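Protein HRI1 (Saccharomyces cerevisiae, PDB 3RBY) is of unknown and non-essential function, interacts with the kinase HRR25 and may also interact with SEC72. Local coordinates at residues T21-S26 with E128-V133; G31-L36 with E60-N65; L47-E52 with L192-L197; I157-T162 with Q220-L225; S229-N234 with W238-Y243. All coordinates share one frame; numbering follows the deposited sequence.

Interaction 1. Residues T21-S26 with E128-V133. Unlike the reference sequence in segment 128-133: M129 (reference Leu).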
# COMPACT_ATOMS: atom_id res chain seq x y z
N THR A 21 -5.93 10.88 4.83
CA THR A 21 -6.37 10.15 6.02
C THR A 21 -5.51 8.93 6.34
O THR A 21 -4.74 8.47 5.48
CB THR A 21 -7.79 9.58 5.82
OG1 THR A 21 -7.72 8.49 4.90
CG2 THR A 21 -8.73 10.64 5.26
N PHE A 22 -5.75 8.35 7.51
CA PHE A 22 -5.22 7.04 7.87
C PHE A 22 -6.43 6.11 8.00
O PHE A 22 -6.76 5.66 9.10
CB PHE A 22 -4.45 7.11 9.19
CG PHE A 22 -3.94 5.79 9.67
CD1 PHE A 22 -3.48 5.63 10.96
CD2 PHE A 22 -3.92 4.69 8.82
CE1 PHE A 22 -3.01 4.41 11.41
CE2 PHE A 22 -3.46 3.47 9.26
CZ PHE A 22 -3.00 3.33 10.55
N THR A 23 -7.09 5.84 6.88
CA THR A 23 -8.34 5.10 6.85
C THR A 23 -8.12 3.58 6.89
O THR A 23 -7.32 3.01 6.13
CB THR A 23 -9.13 5.46 5.59
OG1 THR A 23 -9.60 6.80 5.71
CG2 THR A 23 -10.34 4.50 5.41
N LEU A 24 -8.86 2.92 7.78
CA LEU A 24 -8.91 1.47 7.85
C LEU A 24 -10.38 1.08 7.78
O LEU A 24 -11.21 1.65 8.49
CB LEU A 24 -8.30 0.97 9.17
CG LEU A 24 -6.77 0.93 9.32
CD1 LEU A 24 -6.35 0.45 10.69
CD2 LEU A 24 -6.13 0.04 8.27
N SER A 25 -10.70 0.11 6.93
CA SER A 25 -12.05 -0.49 6.94
C SER A 25 -12.00 -1.91 7.49
O SER A 25 -11.22 -2.74 7.02
CB SER A 25 -12.67 -0.49 5.54
OG SER A 25 -12.94 0.84 5.09
N SER A 26 -12.82 -2.17 8.51
CA SER A 26 -12.92 -3.49 9.09
C SER A 26 -14.20 -4.20 8.62
O SER A 26 -15.32 -3.69 8.82
CB SER A 26 -12.93 -3.42 10.62
OG SER A 26 -11.88 -2.62 11.12
N GLU A 128 -11.49 4.69 -5.06
CA GLU A 128 -10.68 4.48 -3.89
C GLU A 128 -9.87 3.23 -4.08
O GLU A 128 -10.40 2.21 -4.52
CB GLU A 128 -11.56 4.37 -2.64
CG GLU A 128 -11.99 5.72 -2.15
CD GLU A 128 -13.14 5.66 -1.19
OE1 GLU A 128 -14.29 5.59 -1.66
OE2 GLU A 128 -12.90 5.68 0.04
N MET A 129 -8.59 3.31 -3.74
CA MET A 129 -7.72 2.15 -3.82
C MET A 129 -7.48 1.59 -2.43
O MET A 129 -7.18 2.35 -1.49
CB MET A 129 -6.41 2.52 -4.50
CG MET A 129 -5.99 1.56 -5.60
SD MET A 129 -7.25 1.39 -6.87
CE MET A 129 -7.66 3.09 -7.06
N TRP A 130 -7.60 0.27 -2.30
CA TRP A 130 -7.51 -0.39 -1.00
C TRP A 130 -6.44 -1.45 -0.93
O TRP A 130 -6.31 -2.30 -1.83
CB TRP A 130 -8.85 -1.03 -0.61
CG TRP A 130 -9.95 -0.05 -0.45
CD1 TRP A 130 -10.83 0.37 -1.41
CD2 TRP A 130 -10.28 0.69 0.74
NE1 TRP A 130 -11.69 1.30 -0.90
CE2 TRP A 130 -11.38 1.53 0.42
CE3 TRP A 130 -9.76 0.72 2.04
CZ2 TRP A 130 -11.96 2.38 1.35
CZ3 TRP A 130 -10.34 1.57 2.96
CH2 TRP A 130 -11.44 2.38 2.62
N GLN A 131 -5.71 -1.42 0.18
CA GLN A 131 -4.68 -2.39 0.47
C GLN A 131 -5.13 -3.36 1.58
O GLN A 131 -5.29 -2.96 2.74
CB GLN A 131 -3.39 -1.69 0.91
CG GLN A 131 -2.31 -2.67 1.33
CD GLN A 131 -1.77 -3.46 0.15
OE1 GLN A 131 -1.06 -2.90 -0.70
NE2 GLN A 131 -2.12 -4.75 0.07
N PRO A 132 -5.36 -4.63 1.22
CA PRO A 132 -5.62 -5.63 2.26
C PRO A 132 -4.36 -5.81 3.08
O PRO A 132 -3.24 -5.90 2.54
CB PRO A 132 -5.91 -6.92 1.47
CG PRO A 132 -6.26 -6.44 0.06
CD PRO A 132 -5.45 -5.19 -0.14
N VAL A 133 -4.55 -5.91 4.38
CA VAL A 133 -3.46 -5.92 5.33
C VAL A 133 -3.69 -7.11 6.30
O VAL A 133 -4.80 -7.63 6.39
CB VAL A 133 -3.40 -4.50 5.98
CG1 VAL A 133 -3.76 -4.50 7.44
CG2 VAL A 133 -2.05 -3.83 5.71
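W130 reaches from strand 124-132 to T23, just before strand 24-27, and to S25 within it, using the far end of its indole. CB of W130 points toward 21-26 from a CA 9.1 Å from that of S25, and CG stands anti to the carbonyl carbon (chi1 -63°). The five-membered ring touches neither residue; its NE1 instead donates to the carboxylate of E110. On the six-membered ring CZ3 and CH2 make most of the contact, with CZ2 more distant from S25 OG. CZ3 lies 3.4 Å from S25 OG and 3.8 Å from T23 CG2, while CH2 comes to 3.3 Å from the same S25 OG and 3.7 Å from T23 CG2. Both neighbours approach obliquely, and the contact is one of packing; the serine hydroxyl has its hydrogen bond with S35 OG. T23 OG1 donates to T21 OG1, 2.7 Å away, and the methyl CG2 is presented to the ring. The contact is buried in the antiparallel sheet of the N-terminal half: strand 4-12 runs between the two strands, W100 stacks on the indole, and R8 and R37 pack against it from strands 4-12 and 33-38.

Interaction 2. Residues G31-L36 with E60-N65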
# COMPACT_ATOMS: atom_id res chain seq x y z
N GLY A 31 -19.77 -10.20 8.25
CA GLY A 31 -20.09 -9.14 7.30
C GLY A 31 -20.38 -7.75 7.87
O GLY A 31 -20.70 -6.83 7.11
N HIS A 32 -20.28 -7.60 9.19
CA HIS A 32 -20.44 -6.28 9.82
C HIS A 32 -19.22 -5.41 9.46
O HIS A 32 -18.09 -5.93 9.34
CB HIS A 32 -20.59 -6.43 11.33
CG HIS A 32 -21.56 -7.50 11.74
ND1 HIS A 32 -22.87 -7.51 11.31
CD2 HIS A 32 -21.39 -8.62 12.49
CE1 HIS A 32 -23.48 -8.58 11.80
NE2 HIS A 32 -22.61 -9.27 12.52
N TYR A 33 -19.43 -4.11 9.29
CA TYR A 33 -18.36 -3.23 8.79
C TYR A 33 -18.32 -1.86 9.48
O TYR A 33 -19.37 -1.30 9.84
CB TYR A 33 -18.50 -3.05 7.28
CG TYR A 33 -19.76 -2.30 6.89
CD1 TYR A 33 -19.76 -0.92 6.80
CD2 TYR A 33 -20.95 -2.98 6.63
CE1 TYR A 33 -20.91 -0.22 6.45
CE2 TYR A 33 -22.11 -2.29 6.28
CZ TYR A 33 -22.08 -0.91 6.20
OH TYR A 33 -23.22 -0.21 5.85
N ILE A 34 -17.10 -1.33 9.66
CA ILE A 34 -16.88 0.05 10.10
C ILE A 34 -15.70 0.64 9.33
O ILE A 34 -14.76 -0.08 8.96
CB ILE A 34 -16.58 0.12 11.61
CG1 ILE A 34 -16.43 1.57 12.08
CG2 ILE A 34 -15.34 -0.67 11.94
CD1 ILE A 34 -16.59 1.72 13.58
N SER A 35 -15.74 1.94 9.06
CA SER A 35 -14.65 2.61 8.38
C SER A 35 -14.37 3.95 9.05
O SER A 35 -15.20 4.86 8.99
CB SER A 35 -14.97 2.79 6.89
OG SER A 35 -13.85 3.27 6.16
N LEU A 36 -13.21 4.07 9.71
CA LEU A 36 -12.81 5.32 10.38
C LEU A 36 -11.78 6.02 9.52
O LEU A 36 -10.83 5.39 9.04
CB LEU A 36 -12.26 5.05 11.78
CG LEU A 36 -13.25 4.34 12.70
CD1 LEU A 36 -12.67 4.13 14.11
CD2 LEU A 36 -14.57 5.11 12.76
N GLU A 60 -26.66 -6.64 7.36
CA GLU A 60 -27.84 -6.47 6.49
C GLU A 60 -27.89 -5.09 5.81
O GLU A 60 -28.73 -4.88 4.94
CB GLU A 60 -29.15 -6.73 7.24
CG GLU A 60 -29.66 -5.55 8.06
CD GLU A 60 -28.87 -5.35 9.34
OE1 GLU A 60 -28.07 -6.26 9.71
OE2 GLU A 60 -29.06 -4.30 9.99
N THR A 61 -27.02 -4.17 6.20
CA THR A 61 -27.06 -2.82 5.61
C THR A 61 -26.26 -2.69 4.32
O THR A 61 -26.16 -1.60 3.74
CB THR A 61 -26.61 -1.73 6.60
OG1 THR A 61 -25.23 -1.92 6.93
CG2 THR A 61 -27.47 -1.78 7.85
N VAL A 62 -25.67 -3.79 3.86
CA VAL A 62 -24.95 -3.77 2.60
C VAL A 62 -25.25 -5.05 1.83
O VAL A 62 -25.20 -6.15 2.40
CB VAL A 62 -23.41 -3.57 2.80
CG1 VAL A 62 -22.84 -4.59 3.78
CG2 VAL A 62 -22.68 -3.63 1.47
N LYS A 63 -25.59 -4.91 0.55
CA LYS A 63 -25.83 -6.07 -0.28
C LYS A 63 -24.60 -6.32 -1.11
O LYS A 63 -24.30 -5.57 -2.05
CB LYS A 63 -27.05 -5.90 -1.20
CG LYS A 63 -28.24 -5.20 -0.56
CD LYS A 63 -29.15 -4.60 -1.66
CE LYS A 63 -30.01 -3.43 -1.17
NZ LYS A 63 -29.32 -2.11 -1.30
N ALA A 64 -23.87 -7.37 -0.73
CA ALA A 64 -22.68 -7.81 -1.47
C ALA A 64 -23.05 -8.84 -2.52
O ALA A 64 -23.72 -9.82 -2.17
CB ALA A 64 -21.67 -8.34 -0.45
N ASN A 65 -22.50 -8.68 -3.68
CA ASN A 65 -22.74 -9.67 -4.69
C ASN A 65 -21.55 -9.87 -5.61
O ASN A 65 -21.03 -8.92 -6.19
CB ASN A 65 -24.00 -9.33 -5.48
CG ASN A 65 -24.76 -10.56 -5.89
OD1 ASN A 65 -24.65 -11.00 -7.03
ND2 ASN A 65 -25.50 -11.15 -4.94
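Y33 meets T61 and V62 within the antiparallel sheet of the N-terminal half, consistent with the beta-barrel of this protein, linking strand 33-38 to the 3-10 turn at 60-61 and the first residue of strand 62-66. At the head of the first segment, G31 has a backbone (phi 106°) at which a side chain would collide with the carbonyl O before it, and its own O lies in plane at the edge of the Y33 ring. H32 follows, its ND1 hydrogen-bonded to the backbone N of N59. Y33 then carries the contact: with chi1 at 66°, CG sits between the backbone N and the carbonyl carbon, and the ring reaches obliquely across both partners. CE2 of Y33 lies 3.5 Å from V62 CG1, and Y33 OH donates to T61 OG1 at 2.9 Å. Replacing Y33 by a phenylalanine would probably leave T61 OG1 without this hydroxyl partner. F76 meets the tyrosine ring edge-to-face. T61 OG1 has a second hydrogen bond, to T58 O.

Interaction 3. Residues L47-E52 with L192-L197; sequences LSFPFE and LNFIRL
F49 and F51 face L192 and F194 with backbones well separated, the CA atoms of F51 and F194 being 10.3 Å apart, so side chains alone bridge the two segments. The chain 47-52 makes an inverse gamma turn centred on P50, closed by F51 N to F49 O at 2.7 Å, and enters strand 51-57 of the N-terminal sheet; 192-197 belongs to a strand of the second antiparallel sheet. The turn brings both phenylalanines to the same partner. F194 points its edge at a face of F51 in an edge-to-face pair, centroids 5.0 Å apart and planes at 60°. F49, its CG anti to the backbone N (chi1 -171°), reaches the edge of the F194 ring, near its plane. With F194 cut back to alanine, the F51 face would probably lose its edge-on neighbour and F49 one of its two partners here. Y211 gives F51 a second edge-to-face neighbour, and T82 of helix 82-86 touches both F49 and F194. The remaining apolar contact is F49 CE1 against L192 CD1, at 3.7 Å.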
# COMPACT_ATOMS: atom_id res chain seq x y z
N LEU A 47 -9.67 20.37 13.54
CA LEU A 47 -9.21 19.76 14.80
C LEU A 47 -10.37 19.36 15.69
O LEU A 47 -10.25 18.43 16.49
CB LEU A 47 -8.29 20.72 15.57
CG LEU A 47 -6.86 20.87 15.06
CD1 LEU A 47 -6.19 22.10 15.67
CD2 LEU A 47 -6.06 19.60 15.32
N SER A 48 -11.49 20.07 15.57
CA SER A 48 -12.66 19.75 16.39
C SER A 48 -13.27 18.40 16.00
O SER A 48 -13.74 17.66 16.86
CB SER A 48 -13.71 20.87 16.33
OG SER A 48 -14.36 20.91 15.08
N PHE A 49 -13.23 18.09 14.70
CA PHE A 49 -13.70 16.79 14.20
C PHE A 49 -12.71 16.23 13.17
O PHE A 49 -12.94 16.36 11.96
CB PHE A 49 -15.06 16.95 13.54
CG PHE A 49 -15.71 15.65 13.17
CD1 PHE A 49 -16.07 14.75 14.16
CD2 PHE A 49 -15.98 15.34 11.84
CE1 PHE A 49 -16.67 13.54 13.83
CE2 PHE A 49 -16.59 14.14 11.50
CZ PHE A 49 -16.94 13.24 12.50
N PRO A 50 -11.61 15.68 13.67
CA PRO A 50 -10.47 15.26 12.84
C PRO A 50 -10.75 14.00 12.05
O PRO A 50 -10.00 13.03 12.14
CB PRO A 50 -9.37 15.00 13.87
CG PRO A 50 -10.11 14.62 15.11
CD PRO A 50 -11.37 15.44 15.10
N PHE A 51 -11.82 14.02 11.27
CA PHE A 51 -12.16 12.90 10.39
C PHE A 51 -12.68 13.42 9.07
O PHE A 51 -13.49 14.36 9.04
CB PHE A 51 -13.26 12.05 11.01
CG PHE A 51 -12.92 11.50 12.36
CD1 PHE A 51 -13.28 12.18 13.52
CD2 PHE A 51 -12.23 10.31 12.47
CE1 PHE A 51 -12.97 11.67 14.77
CE2 PHE A 51 -11.92 9.79 13.72
CZ PHE A 51 -12.28 10.47 14.87
N GLU A 52 -12.25 12.79 7.98
CA GLU A 52 -12.75 13.14 6.66
C GLU A 52 -14.17 12.58 6.60
O GLU A 52 -15.06 13.17 6.00
CB GLU A 52 -11.79 12.65 5.58
CG GLU A 52 -12.42 12.48 4.21
CD GLU A 52 -11.49 11.82 3.21
OE1 GLU A 52 -11.66 10.61 2.94
OE2 GLU A 52 -10.58 12.51 2.70
N LEU A 192 -20.75 12.16 19.25
CA LEU A 192 -19.92 11.09 18.65
C LEU A 192 -18.74 10.59 19.49
O LEU A 192 -18.07 11.36 20.19
CB LEU A 192 -19.43 11.50 17.26
CG LEU A 192 -20.54 11.89 16.29
CD1 LEU A 192 -19.98 12.60 15.06
CD2 LEU A 192 -21.39 10.68 15.89
N ASN A 193 -18.50 9.28 19.42
CA ASN A 193 -17.32 8.63 20.00
C ASN A 193 -16.74 7.56 19.06
O ASN A 193 -17.48 6.79 18.45
CB ASN A 193 -17.65 8.00 21.36
CG ASN A 193 -18.34 8.97 22.31
OD1 ASN A 193 -17.69 9.59 23.17
ND2 ASN A 193 -19.66 9.08 22.18
N PHE A 194 -15.41 7.54 18.92
CA PHE A 194 -14.74 6.53 18.11
C PHE A 194 -13.50 6.05 18.83
O PHE A 194 -12.89 6.79 19.61
CB PHE A 194 -14.31 7.08 16.75
CG PHE A 194 -15.43 7.70 15.96
CD1 PHE A 194 -16.37 6.90 15.31
CD2 PHE A 194 -15.53 9.08 15.85
CE1 PHE A 194 -17.40 7.47 14.57
CE2 PHE A 194 -16.56 9.67 15.11
CZ PHE A 194 -17.50 8.86 14.47
N ILE A 195 -13.10 4.82 18.57
CA ILE A 195 -11.82 4.34 19.03
C ILE A 195 -11.17 3.46 17.98
O ILE A 195 -11.87 2.76 17.22
CB ILE A 195 -11.94 3.54 20.32
CG1 ILE A 195 -12.92 2.39 20.11
CG2 ILE A 195 -12.42 4.44 21.45
CD1 ILE A 195 -12.73 1.25 21.09
N ARG A 196 -9.85 3.54 17.92
CA ARG A 196 -9.05 2.60 17.17
C ARG A 196 -8.04 2.07 18.17
O ARG A 196 -7.26 2.84 18.74
CB ARG A 196 -8.34 3.29 16.02
CG ARG A 196 -8.67 2.70 14.67
CD ARG A 196 -7.44 2.41 13.87
NE ARG A 196 -6.94 3.60 13.20
CZ ARG A 196 -7.45 4.16 12.10
NH1 ARG A 196 -6.86 5.24 11.60
NH2 ARG A 196 -8.52 3.68 11.49
N LEU A 197 -8.11 0.77 18.43
CA LEU A 197 -7.33 0.18 19.49
C LEU A 197 -6.46 -0.90 18.87
O LEU A 197 -6.90 -1.60 17.96
CB LEU A 197 -8.27 -0.46 20.50
CG LEU A 197 -8.33 -0.01 21.95
CD1 LEU A 197 -9.20 -1.00 22.70
CD2 LEU A 197 -6.93 0.07 22.59

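Interaction 4. Residues I157-T162 with Q220-L225; sequences IVLKVT and QSYENL
Y222 lies obliquely across I157 and L159, two residues whose side chains leave the same face of strand 156-161. The tyrosine meets them at different levels. Its CB takes the tip of I157, whose CD1 approaches to 4.0 Å, and further out along the ring CD2 meets L159 CD1, also at 4.0 Å. With chi1 of Y222 at -40°, CG stands anti to the carbonyl carbon, which carries the ring to L159 while CB stays by I157. I157 gets there with an extended chain, chi2 171°, which carries CD1 out to the base of the aromatic side chain. These are apolar contacts between buried residues, and the polar groups of Y222 look elsewhere: its OH makes a weak hydrogen bond to P219 O, and its carbonyl O accepts from Y243 OH. The contact thus lays the irregular segment 220-225, part of the long connection between strands 205-211 and 230-233, over one face of the second antiparallel sheet. There Y222 also packs on V170 and V172 of strand 166-173 and on I177 of strand 176-183, while Y243 touches I157 from the neighbouring strand 236-244, on the flank away from 166-173.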
# COMPACT_ATOMS: atom_id res chain seq x y z
N ILE A 157 -14.60 -10.51 15.93
CA ILE A 157 -15.51 -10.29 17.06
C ILE A 157 -16.24 -8.96 16.91
O ILE A 157 -15.64 -7.94 16.60
CB ILE A 157 -14.75 -10.32 18.42
CG1 ILE A 157 -14.07 -11.69 18.61
CG2 ILE A 157 -15.69 -10.02 19.58
CD1 ILE A 157 -13.12 -11.76 19.81
N VAL A 158 -17.56 -8.98 17.11
CA VAL A 158 -18.35 -7.76 16.97
C VAL A 158 -19.27 -7.59 18.18
O VAL A 158 -19.94 -8.55 18.58
CB VAL A 158 -19.18 -7.78 15.67
CG1 VAL A 158 -19.94 -6.46 15.47
CG2 VAL A 158 -18.29 -8.06 14.47
N LEU A 159 -19.27 -6.40 18.77
CA LEU A 159 -20.22 -6.05 19.83
C LEU A 159 -21.11 -4.92 19.34
O LEU A 159 -20.68 -4.02 18.62
CB LEU A 159 -19.53 -5.65 21.14
CG LEU A 159 -18.86 -6.78 21.92
CD1 LEU A 159 -17.55 -7.18 21.26
CD2 LEU A 159 -18.60 -6.35 23.34
N LYS A 160 -22.38 -5.00 19.73
CA LYS A 160 -23.37 -4.03 19.32
C LYS A 160 -24.09 -3.48 20.55
O LYS A 160 -24.47 -4.23 21.46
CB LYS A 160 -24.38 -4.68 18.38
CG LYS A 160 -25.27 -3.73 17.60
CD LYS A 160 -26.08 -4.55 16.57
CE LYS A 160 -27.05 -3.69 15.75
NZ LYS A 160 -28.16 -3.14 16.58
N VAL A 161 -24.28 -2.17 20.57
CA VAL A 161 -24.90 -1.51 21.71
C VAL A 161 -26.36 -1.89 21.82
O VAL A 161 -27.11 -1.82 20.83
CB VAL A 161 -24.76 0.03 21.63
CG1 VAL A 161 -26.05 0.73 22.05
CG2 VAL A 161 -23.63 0.49 22.51
N THR A 162 -26.77 -2.27 23.03
CA THR A 162 -28.16 -2.63 23.31
C THR A 162 -28.79 -1.66 24.32
O THR A 162 -29.21 -2.05 25.41
CB THR A 162 -28.27 -4.06 23.86
OG1 THR A 162 -27.59 -4.15 25.12
CG2 THR A 162 -27.66 -5.05 22.89
N GLN A 220 -13.17 -2.76 25.78
CA GLN A 220 -11.81 -2.68 25.27
C GLN A 220 -11.09 -4.03 25.41
O GLN A 220 -9.91 -4.15 25.10
CB GLN A 220 -11.01 -1.60 26.03
CG GLN A 220 -11.43 -0.14 25.74
CD GLN A 220 -11.30 0.78 26.97
OE1 GLN A 220 -10.37 0.64 27.78
NE2 GLN A 220 -12.24 1.72 27.09
N SER A 221 -11.81 -5.03 25.92
CA SER A 221 -11.25 -6.36 26.10
C SER A 221 -12.28 -7.40 25.67
O SER A 221 -13.46 -7.29 26.02
CB SER A 221 -10.87 -6.59 27.57
OG SER A 221 -10.61 -7.96 27.84
N TYR A 222 -11.84 -8.41 24.93
CA TYR A 222 -12.79 -9.34 24.32
C TYR A 222 -12.46 -10.77 24.70
O TYR A 222 -12.91 -11.73 24.07
CB TYR A 222 -12.80 -9.11 22.82
CG TYR A 222 -12.74 -7.63 22.55
CD1 TYR A 222 -11.54 -7.00 22.26
CD2 TYR A 222 -13.87 -6.84 22.67
CE1 TYR A 222 -11.47 -5.64 22.06
CE2 TYR A 222 -13.82 -5.48 22.47
CZ TYR A 222 -12.62 -4.88 22.17
OH TYR A 222 -12.58 -3.52 21.96
N GLU A 223 -11.69 -10.89 25.78
CA GLU A 223 -11.35 -12.18 26.36
C GLU A 223 -12.53 -12.82 27.09
O GLU A 223 -13.31 -12.14 27.76
CB GLU A 223 -10.15 -12.05 27.31
CG GLU A 223 -8.85 -11.68 26.59
CD GLU A 223 -8.64 -12.50 25.31
OE1 GLU A 223 -8.25 -13.69 25.39
OE2 GLU A 223 -8.87 -11.94 24.21
N ASN A 224 -12.65 -14.13 26.93
CA ASN A 224 -13.61 -14.90 27.72
C ASN A 224 -15.03 -14.38 27.59
O ASN A 224 -15.76 -14.22 28.58
CB ASN A 224 -13.15 -14.96 29.19
CG ASN A 224 -11.71 -15.45 29.33
OD1 ASN A 224 -11.43 -16.65 29.19
ND2 ASN A 224 -10.80 -14.53 29.62
N LEU A 225 -15.41 -14.11 26.35
CA LEU A 225 -16.78 -13.79 26.01
C LEU A 225 -17.30 -14.92 25.15
O LEU A 225 -16.54 -15.82 24.79
CB LEU A 225 -16.84 -12.47 25.24
CG LEU A 225 -16.40 -11.23 26.01
CD1 LEU A 225 -16.49 -10.00 25.11
CD2 LEU A 225 -17.27 -11.05 27.24

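Interaction 5. Residues S229-N234 with W238-Y243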
# COMPACT_ATOMS: atom_id res chain seq x y z
N SER A 229 -23.14 -13.09 24.70
CA SER A 229 -22.75 -12.44 25.95
C SER A 229 -23.22 -10.99 26.00
O SER A 229 -23.25 -10.28 24.98
CB SER A 229 -21.22 -12.43 26.12
OG SER A 229 -20.67 -13.73 26.22
N THR A 230 -23.59 -10.54 27.19
CA THR A 230 -23.80 -9.12 27.41
C THR A 230 -22.58 -8.55 28.15
O THR A 230 -22.12 -9.09 29.16
CB THR A 230 -25.09 -8.85 28.20
OG1 THR A 230 -26.22 -9.03 27.32
CG2 THR A 230 -25.09 -7.43 28.74
N VAL A 231 -22.04 -7.47 27.60
CA VAL A 231 -20.91 -6.82 28.23
C VAL A 231 -21.32 -5.42 28.64
O VAL A 231 -21.84 -4.66 27.81
CB VAL A 231 -19.71 -6.76 27.28
CG1 VAL A 231 -18.56 -6.00 27.93
CG2 VAL A 231 -19.29 -8.17 26.91
N THR A 232 -21.10 -5.10 29.91
CA THR A 232 -21.44 -3.77 30.41
C THR A 232 -20.18 -2.94 30.73
O THR A 232 -19.32 -3.34 31.54
CB THR A 232 -22.37 -3.83 31.64
OG1 THR A 232 -23.55 -4.58 31.31
CG2 THR A 232 -22.77 -2.41 32.07
N SER A 233 -20.08 -1.80 30.07
CA SER A 233 -18.98 -0.87 30.28
C SER A 233 -19.55 0.45 30.80
O SER A 233 -20.16 1.21 30.03
CB SER A 233 -18.22 -0.63 28.97
OG SER A 233 -17.09 0.19 29.19
N ASN A 234 -19.38 0.72 32.10
CA ASN A 234 -19.87 1.95 32.70
C ASN A 234 -21.36 2.18 32.43
O ASN A 234 -21.75 3.22 31.89
CB ASN A 234 -19.05 3.17 32.23
CG ASN A 234 -17.74 3.31 33.00
OD1 ASN A 234 -16.65 3.25 32.42
ND2 ASN A 234 -17.84 3.52 34.32
N TRP A 238 -23.57 -3.83 25.90
CA TRP A 238 -23.32 -4.25 24.54
C TRP A 238 -23.60 -5.73 24.48
O TRP A 238 -23.40 -6.43 25.47
CB TRP A 238 -21.87 -4.02 24.16
CG TRP A 238 -21.46 -2.59 24.24
CD1 TRP A 238 -21.34 -1.83 25.37
CD2 TRP A 238 -21.12 -1.75 23.14
NE1 TRP A 238 -20.95 -0.55 25.03
CE2 TRP A 238 -20.80 -0.48 23.67
CE3 TRP A 238 -21.05 -1.94 21.76
CZ2 TRP A 238 -20.41 0.60 22.86
CZ3 TRP A 238 -20.68 -0.88 20.95
CH2 TRP A 238 -20.36 0.38 21.50
N GLU A 239 -24.03 -6.18 23.30
CA GLU A 239 -24.21 -7.60 23.04
C GLU A 239 -23.13 -8.07 22.06
O GLU A 239 -22.87 -7.40 21.04
CB GLU A 239 -25.61 -7.86 22.45
CG GLU A 239 -26.00 -9.33 22.40
CD GLU A 239 -27.22 -9.59 21.50
OE1 GLU A 239 -27.45 -10.78 21.15
OE2 GLU A 239 -27.93 -8.61 21.15
N VAL A 240 -22.48 -9.19 22.36
CA VAL A 240 -21.57 -9.83 21.42
C VAL A 240 -22.39 -10.51 20.33
O VAL A 240 -22.95 -11.59 20.56
CB VAL A 240 -20.73 -10.92 22.10
CG1 VAL A 240 -19.92 -11.69 21.04
CG2 VAL A 240 -19.81 -10.31 23.17
N ILE A 241 -22.48 -9.91 19.15
CA ILE A 241 -23.32 -10.49 18.09
C ILE A 241 -22.53 -11.38 17.13
O ILE A 241 -23.09 -12.00 16.21
CB ILE A 241 -24.06 -9.40 17.30
CG1 ILE A 241 -23.05 -8.56 16.50
CG2 ILE A 241 -24.88 -8.54 18.24
CD1 ILE A 241 -23.68 -7.53 15.54
N GLU A 242 -21.22 -11.43 17.34
CA GLU A 242 -20.33 -12.27 16.55
C GLU A 242 -19.10 -12.61 17.41
O GLU A 242 -18.51 -11.72 18.06
CB GLU A 242 -19.91 -11.55 15.26
CG GLU A 242 -18.96 -12.37 14.38
CD GLU A 242 -18.58 -11.66 13.08
OE1 GLU A 242 -19.18 -10.61 12.75
OE2 GLU A 242 -17.67 -12.15 12.38
N TYR A 243 -18.72 -13.88 17.42
CA TYR A 243 -17.56 -14.31 18.18
C TYR A 243 -16.83 -15.49 17.52
O TYR A 243 -17.01 -16.65 17.93
CB TYR A 243 -17.96 -14.67 19.61
CG TYR A 243 -16.81 -14.64 20.60
CD1 TYR A 243 -16.39 -13.43 21.15
CD2 TYR A 243 -16.14 -15.80 20.97
CE1 TYR A 243 -15.33 -13.38 22.06
CE2 TYR A 243 -15.08 -15.77 21.88
CZ TYR A 243 -14.68 -14.56 22.42
OH TYR A 243 -13.62 -14.51 23.32
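V231 and W238 form a hydrogen-bonded antiparallel pair joined by two backbone bonds, V231 N to W238 O and W238 N to V231 O, each 2.7 Å long. A third, V240 N to S229 O, is 2.9 Å and nearly straight at 169°. Between them T230 and E239 make the non-hydrogen-bonded pair, where T230 CA lies 3.3 Å from W238 O in a CA-H...O contact. This is the beta hairpin of strands 230-233 and 236-244 at the end of the second sheet. Outward from the backbone, S229 CB packs on V240 CG2 at 3.9 Å, and the valines meet more loosely, V231 CG2 to V240 CG2 at 4.3 Å. V231 O lies at the edge of the W238 ring, in plane, while NE1 donates to K217 O. On the other edge of 236-244, I241 and E242 form a classic beta bulge opposite V158. Three main-chain bonds with apolar contacts alongside suggest that the pairing across this hairpin rests largely on the backbone.

From the N terminus, interaction 1 closes a long loop by bringing 128-133 back to 21-26, and interaction 2 is nested within it; both lie in the ten-strand sheet, where S25 and S35 hydrogen-bond between neighbouring strands. Interaction 3 opens at 47-52, inside both loops, but closes only at 192-197, so it crosses both and ties the first sheet to the second; R196 reaches F22 O of interaction 1. Interaction 4 crosses interaction 3, fastening the 220-225 connection onto strand 156-161. The short hairpin of interaction 5 follows in series, its strand 236-244 bonded to 156-161. H32 touches V158 and E242, joining interaction 2 to strands 156-161 and 236-244 of the second sheet.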